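Local coordinates for putative hemin storage protein (Bordetella bronchiseptica, PDB 6AU1) that cleaves deacetylated poly-beta-1,6-N-acetylglucosamine through the glycoside hydrolase domain represented here, an activity that can disrupt bacterial biofilms, at residues Leu158-Asp170 / Pro243-Glu255. Sequence-based numbering, arbitrary orientation.
Sequences LFHDDAVLDDTED and PVSEAWYGQSLPE. With EDO (1,2-ethanediol), chain G.
At the C-terminal end of the TIM barrel, the long loop leaving strand 156-159 packs, through A163 to D167, on A247 to Q251, between helices 246-249 and 253-259. Two bonds to main-chain acceptors join them. The carboxamide of Q251 donates through NE2 to A163 O at 3.1 Å; the bond is nearly straight (163°), and the acceptor lies close to the plane of the amide, although the nitrogen stands above the carbonyl plane of A163. Q251 reaches this position because its CG is anti to its own carbonyl carbon (chi1 -54°) and the chain is extended beyond. NE2 also lies 3.5 Å from V164 CG1, where the two side chains cross obliquely, and OE1 is engaged with Y236. The second bond is purely backbone, from L165 N to Y249 O at 3.1 Å, and V164 CA adds a CA-H...O contact to that same carbonyl.

G250, with positive phi, turns the chain away from the helix end; its lack of a side chain leaves room for L165, the two CA atoms being 4.9 Å apart. Farther along, D166 CA makes a CA-H...O contact with W248 O at 3.4 Å. D167 CB approaches A247 O at 3.4 Å, and D167 CG meets W248 CB at 4.0 Å, while the indole leads away, its plane 52° from the carboxylate. D166 OD1 accepts from T168 N, forming an Asx turn, and from T168 OG1, which also bonds to S114; both bonds, from one face of the carboxylate, probably help hold the bend.

Near the barrel mouth, 1,2-ethanediol, probably from the crystallisation liquor, bonds to D161 OD1, D161 O and Y236. D162 is tied to the loop after strand 89-94 through V96, L97 and T98, Q251 packs on strand 230-235, and Y249 rests against helix 238-241.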
loop_
_atom_site.group_PDB
_atom_site.type_symbol
_atom_site.label_atom_id
_atom_site.label_comp_id
_atom_site.label_asym_id
_atom_site.label_seq_id
_atom_site.Cartn_x
_atom_site.Cartn_y
_atom_site.Cartn_z
ATOM N N LEU A 158 1.669 -3.396 5.824
ATOM C CA LEU A 158 1.859 -2.798 4.510
ATOM C C LEU A 158 1.051 -1.513 4.468
ATOM O O LEU A 158 -0.175 -1.522 4.479
ATOM C CB LEU A 158 1.433 -3.734 3.373
ATOM C CG LEU A 158 1.420 -3.050 1.994
ATOM C CD1 LEU A 158 2.838 -2.631 1.535
ATOM C CD2 LEU A 158 0.718 -3.921 0.929
ATOM N N PHE A 159 1.755 -0.393 4.421
ATOM C CA PHE A 159 1.081 0.880 4.263
ATOM C C PHE A 159 0.678 1.066 2.796
ATOM O O PHE A 159 1.517 1.027 1.899
ATOM C CB PHE A 159 1.997 2.017 4.735
ATOM C CG PHE A 159 2.339 1.950 6.206
ATOM C CD1 PHE A 159 1.373 2.219 7.173
ATOM C CD2 PHE A 159 3.631 1.652 6.617
ATOM C CE1 PHE A 159 1.691 2.168 8.533
ATOM C CE2 PHE A 159 3.961 1.601 7.971
ATOM C CZ PHE A 159 2.985 1.860 8.930
ATOM N N HIS A 160 -0.618 1.271 2.583
ATOM C CA HIS A 160 -1.267 1.352 1.267
ATOM C C HIS A 160 -0.770 2.498 0.396
ATOM O O HIS A 160 -0.153 3.435 0.903
ATOM C CB HIS A 160 -2.780 1.491 1.513
ATOM C CG HIS A 160 -3.646 1.346 0.292
ATOM N ND1 HIS A 160 -3.337 0.521 -0.767
ATOM C CD2 HIS A 160 -4.852 1.897 0.001
ATOM C CE1 HIS A 160 -4.306 0.579 -1.665
ATOM N NE2 HIS A 160 -5.234 1.415 -1.228
ATOM N N ASP A 161 -1.065 2.429 -0.903
ATOM C CA ASP A 161 -0.671 3.482 -1.844
ATOM C C ASP A 161 -1.576 4.720 -1.785
ATOM O O ASP A 161 -1.434 5.628 -2.601
ATOM C CB ASP A 161 -0.617 2.932 -3.289
ATOM C CG ASP A 161 -1.977 2.459 -3.835
ATOM O OD1 ASP A 161 -3.044 2.813 -3.298
ATOM O OD2 ASP A 161 -1.968 1.724 -4.851
ATOM N N ASP A 162 -2.475 4.786 -0.804
ATOM C CA ASP A 162 -3.354 5.952 -0.695
ATOM C C ASP A 162 -2.603 7.150 -0.136
ATOM O O ASP A 162 -3.077 8.275 -0.237
ATOM C CB ASP A 162 -4.568 5.663 0.196
ATOM C CG ASP A 162 -4.192 5.538 1.651
ATOM O OD1 ASP A 162 -3.335 4.685 1.976
ATOM O OD2 ASP A 162 -4.736 6.295 2.476
ATOM N N ALA A 163 -1.440 6.888 0.456
ATOM C CA ALA A 163 -0.599 7.913 1.064
ATOM C C ALA A 163 0.183 8.685 -0.011
ATOM O O ALA A 163 1.378 8.467 -0.242
ATOM C CB ALA A 163 0.344 7.278 2.081
ATOM N N VAL A 164 -0.535 9.572 -0.683
ATOM C CA VAL A 164 0.037 10.455 -1.694
ATOM C C VAL A 164 -0.460 11.862 -1.424
ATOM O O VAL A 164 -1.541 12.039 -0.873
ATOM C CB VAL A 164 -0.358 10.056 -3.147
ATOM C CG1 VAL A 164 0.298 8.756 -3.552
ATOM C CG2 VAL A 164 -1.886 9.975 -3.301
ATOM N N LEU A 165 0.343 12.849 -1.818
ATOM C CA LEU A 165 -0.061 14.255 -1.825
ATOM C C LEU A 165 0.467 14.878 -3.108
ATOM O O LEU A 165 1.617 14.628 -3.475
ATOM C CB LEU A 165 0.505 15.002 -0.614
ATOM C CG LEU A 165 0.006 14.602 0.775
ATOM C CD1 LEU A 165 0.866 15.251 1.849
ATOM C CD2 LEU A 165 -1.467 15.006 0.948
ATOM N N ASP A 166 -0.338 15.671 -3.816
ATOM C CA ASP A 166 0.221 16.287 -5.018
ATOM C C ASP A 166 0.734 17.696 -4.721
ATOM O O ASP A 166 0.808 18.091 -3.562
ATOM C CB ASP A 166 -0.780 16.272 -6.183
ATOM C CG ASP A 166 -1.996 17.164 -5.964
ATOM O OD1 ASP A 166 -1.905 18.194 -5.277
ATOM O OD2 ASP A 166 -3.059 16.833 -6.529
ATOM N N ASP A 167 1.123 18.432 -5.761
ATOM C CA ASP A 167 1.819 19.697 -5.538
ATOM C C ASP A 167 0.846 20.861 -5.311
ATOM O O ASP A 167 1.256 22.018 -5.305
ATOM C CB ASP A 167 2.775 19.996 -6.705
ATOM C CG ASP A 167 2.093 19.958 -8.063
ATOM O OD1 ASP A 167 0.888 19.639 -8.137
ATOM O OD2 ASP A 167 2.785 20.234 -9.069
ATOM N N THR A 168 -0.430 20.541 -5.093
ATOM C CA THR A 168 -1.434 21.532 -4.685
ATOM C C THR A 168 -1.999 21.215 -3.300
ATOM O O THR A 168 -2.943 21.873 -2.833
ATOM C CB THR A 168 -2.615 21.609 -5.690
ATOM O OG1 THR A 168 -3.378 20.394 -5.625
ATOM C CG2 THR A 168 -2.098 21.823 -7.107
ATOM N N GLU A 169 -1.424 20.194 -2.655
ATOM C CA GLU A 169 -1.922 19.663 -1.385
ATOM C C GLU A 169 -0.796 19.609 -0.354
ATOM O O GLU A 169 0.370 19.639 -0.734
ATOM C CB GLU A 169 -2.476 18.245 -1.591
ATOM C CG GLU A 169 -3.655 18.156 -2.553
ATOM C CD GLU A 169 -3.985 16.714 -2.931
ATOM O OE1 GLU A 169 -5.161 16.444 -3.253
ATOM O OE2 GLU A 169 -3.077 15.854 -2.900
ATOM N N ASP A 170 -1.089 19.521 0.943
ATOM C CA ASP A 170 -2.385 19.700 1.586
ATOM C C ASP A 170 -2.561 21.205 1.843
ATOM O O ASP A 170 -1.676 21.832 2.422
ATOM C CB ASP A 170 -2.387 18.873 2.885
ATOM C CG ASP A 170 -3.704 18.891 3.620
ATOM O OD1 ASP A 170 -4.574 19.735 3.330
ATOM O OD2 ASP A 170 -3.847 18.036 4.517
ATOM N N PRO A 243 12.342 11.156 -10.880
ATOM C CA PRO A 243 12.289 11.655 -9.503
ATOM C C PRO A 243 11.766 13.082 -9.347
ATOM O O PRO A 243 11.391 13.431 -8.236
ATOM C CB PRO A 243 13.746 11.555 -9.051
ATOM C CG PRO A 243 14.268 10.386 -9.822
ATOM C CD PRO A 243 13.650 10.552 -11.188
ATOM N N VAL A 244 11.721 13.884 -10.407
ATOM C CA VAL A 244 11.106 15.204 -10.282
ATOM C C VAL A 244 9.651 15.055 -9.814
ATOM O O VAL A 244 9.126 15.922 -9.107
ATOM C CB VAL A 244 11.144 16.001 -11.596
ATOM C CG1 VAL A 244 10.334 15.311 -12.667
ATOM C CG2 VAL A 244 10.611 17.409 -11.373
ATOM N N SER A 245 9.024 13.942 -10.186
ATOM C CA SER A 245 7.612 13.693 -9.881
ATOM C C SER A 245 7.349 13.445 -8.402
ATOM O O SER A 245 6.191 13.363 -7.993
ATOM C CB SER A 245 7.083 12.508 -10.697
ATOM O OG SER A 245 7.647 11.277 -10.273
ATOM N N GLU A 246 8.408 13.331 -7.596
ATOM C CA GLU A 246 8.249 13.338 -6.137
ATOM C C GLU A 246 7.376 14.497 -5.689
ATOM O O GLU A 246 6.590 14.369 -4.753
ATOM C CB GLU A 246 9.603 13.437 -5.434
ATOM C CG GLU A 246 10.445 12.174 -5.542
ATOM C CD GLU A 246 11.775 12.316 -4.833
ATOM O OE1 GLU A 246 11.946 13.304 -4.086
ATOM O OE2 GLU A 246 12.642 11.435 -5.019
ATOM N N ALA A 247 7.522 15.633 -6.366
ATOM C CA ALA A 247 6.775 16.834 -6.008
ATOM C C ALA A 247 5.255 16.679 -6.115
ATOM O O ALA A 247 4.529 17.398 -5.431
ATOM C CB ALA A 247 7.231 18.010 -6.866
ATOM N N TRP A 248 4.753 15.773 -6.955
ATOM C CA TRP A 248 3.295 15.627 -7.008
ATOM C C TRP A 248 2.821 14.226 -6.637
ATOM O O TRP A 248 1.659 13.879 -6.858
ATOM C CB TRP A 248 2.732 16.054 -8.380
ATOM C CG TRP A 248 3.302 15.391 -9.591
ATOM C CD1 TRP A 248 2.868 14.231 -10.175
ATOM C CD2 TRP A 248 4.396 15.862 -10.395
ATOM N NE1 TRP A 248 3.633 13.949 -11.285
ATOM C CE2 TRP A 248 4.575 14.935 -11.442
ATOM C CE3 TRP A 248 5.243 16.973 -10.325
ATOM C CZ2 TRP A 248 5.566 15.086 -12.415
ATOM C CZ3 TRP A 248 6.231 17.117 -11.287
ATOM C CH2 TRP A 248 6.384 16.175 -12.316
ATOM N N TYR A 249 3.716 13.444 -6.037
ATOM C CA TYR A 249 3.344 12.167 -5.427
ATOM C C TYR A 249 3.466 12.162 -3.904
ATOM O O TYR A 249 2.717 11.459 -3.231
ATOM C CB TYR A 249 4.206 11.031 -5.991
ATOM C CG TYR A 249 3.699 10.431 -7.283
ATOM C CD1 TYR A 249 3.972 11.033 -8.506
ATOM C CD2 TYR A 249 2.964 9.241 -7.281
ATOM C CE1 TYR A 249 3.523 10.481 -9.695
ATOM C CE2 TYR A 249 2.518 8.673 -8.467
ATOM C CZ TYR A 249 2.803 9.292 -9.667
ATOM O OH TYR A 249 2.358 8.749 -10.854
ATOM N N GLY A 250 4.431 12.891 -3.355
ATOM C CA GLY A 250 4.639 12.838 -1.915
ATOM C C GLY A 250 5.268 11.516 -1.494
ATOM O O GLY A 250 5.118 11.075 -0.349
ATOM N N GLN A 251 5.978 10.891 -2.431
ATOM C CA GLN A 251 6.703 9.641 -2.188
ATOM C C GLN A 251 8.085 9.740 -2.817
ATOM O O GLN A 251 8.273 10.499 -3.756
ATOM C CB GLN A 251 5.960 8.444 -2.778
ATOM C CG GLN A 251 4.510 8.291 -2.337
ATOM C CD GLN A 251 3.885 7.037 -2.903
ATOM O OE1 GLN A 251 4.371 6.480 -3.880
ATOM N NE2 GLN A 251 2.799 6.581 -2.288
ATOM N N SER A 252 9.035 8.948 -2.322
ATOM C CA SER A 252 10.437 9.048 -2.742
ATOM C C SER A 252 11.145 7.726 -2.495
ATOM O O SER A 252 11.005 7.162 -1.424
ATOM C CB SER A 252 11.152 10.164 -1.971
ATOM O OG SER A 252 12.549 10.007 -2.016
ATOM N N LEU A 253 11.913 7.234 -3.466
ATOM C CA LEU A 253 12.598 5.958 -3.266
ATOM C C LEU A 253 13.704 6.053 -2.205
ATOM O O LEU A 253 13.741 5.218 -1.302
ATOM C CB LEU A 253 13.163 5.424 -4.587
ATOM C CG LEU A 253 13.977 4.134 -4.470
ATOM C CD1 LEU A 253 13.157 3.019 -3.802
ATOM C CD2 LEU A 253 14.463 3.699 -5.840
ATOM N N PRO A 254 14.594 7.066 -2.284
ATOM C CA PRO A 254 15.645 7.133 -1.254
ATOM C C PRO A 254 15.108 7.248 0.171
ATOM O O PRO A 254 15.634 6.597 1.081
ATOM C CB PRO A 254 16.420 8.405 -1.622
ATOM C CG PRO A 254 16.155 8.614 -3.048
ATOM C CD PRO A 254 14.787 8.102 -3.320
ATOM N N GLU A 255 14.085 8.077 0.358
ATOM C CA GLU A 255 13.519 8.287 1.683
ATOM C C GLU A 255 12.786 7.034 2.166
ATOM O O GLU A 255 12.829 6.713 3.353
ATOM C CB GLU A 255 12.571 9.488 1.686
ATOM C CG GLU A 255 13.272 10.823 1.425
ATOM C CD GLU A 255 14.302 11.156 2.490
ATOM O OE1 GLU A 255 14.030 10.906 3.682
ATOM O OE2 GLU A 255 15.387 11.663 2.136
HETATM C C1 EDO G . -4.837 5.259 -4.846
HETATM O O1 EDO G . -4.771 4.684 -3.527
HETATM C C2 EDO G . -4.197 6.645 -4.840
HETATM O O2 EDO G . -2.780 6.521 -4.671
#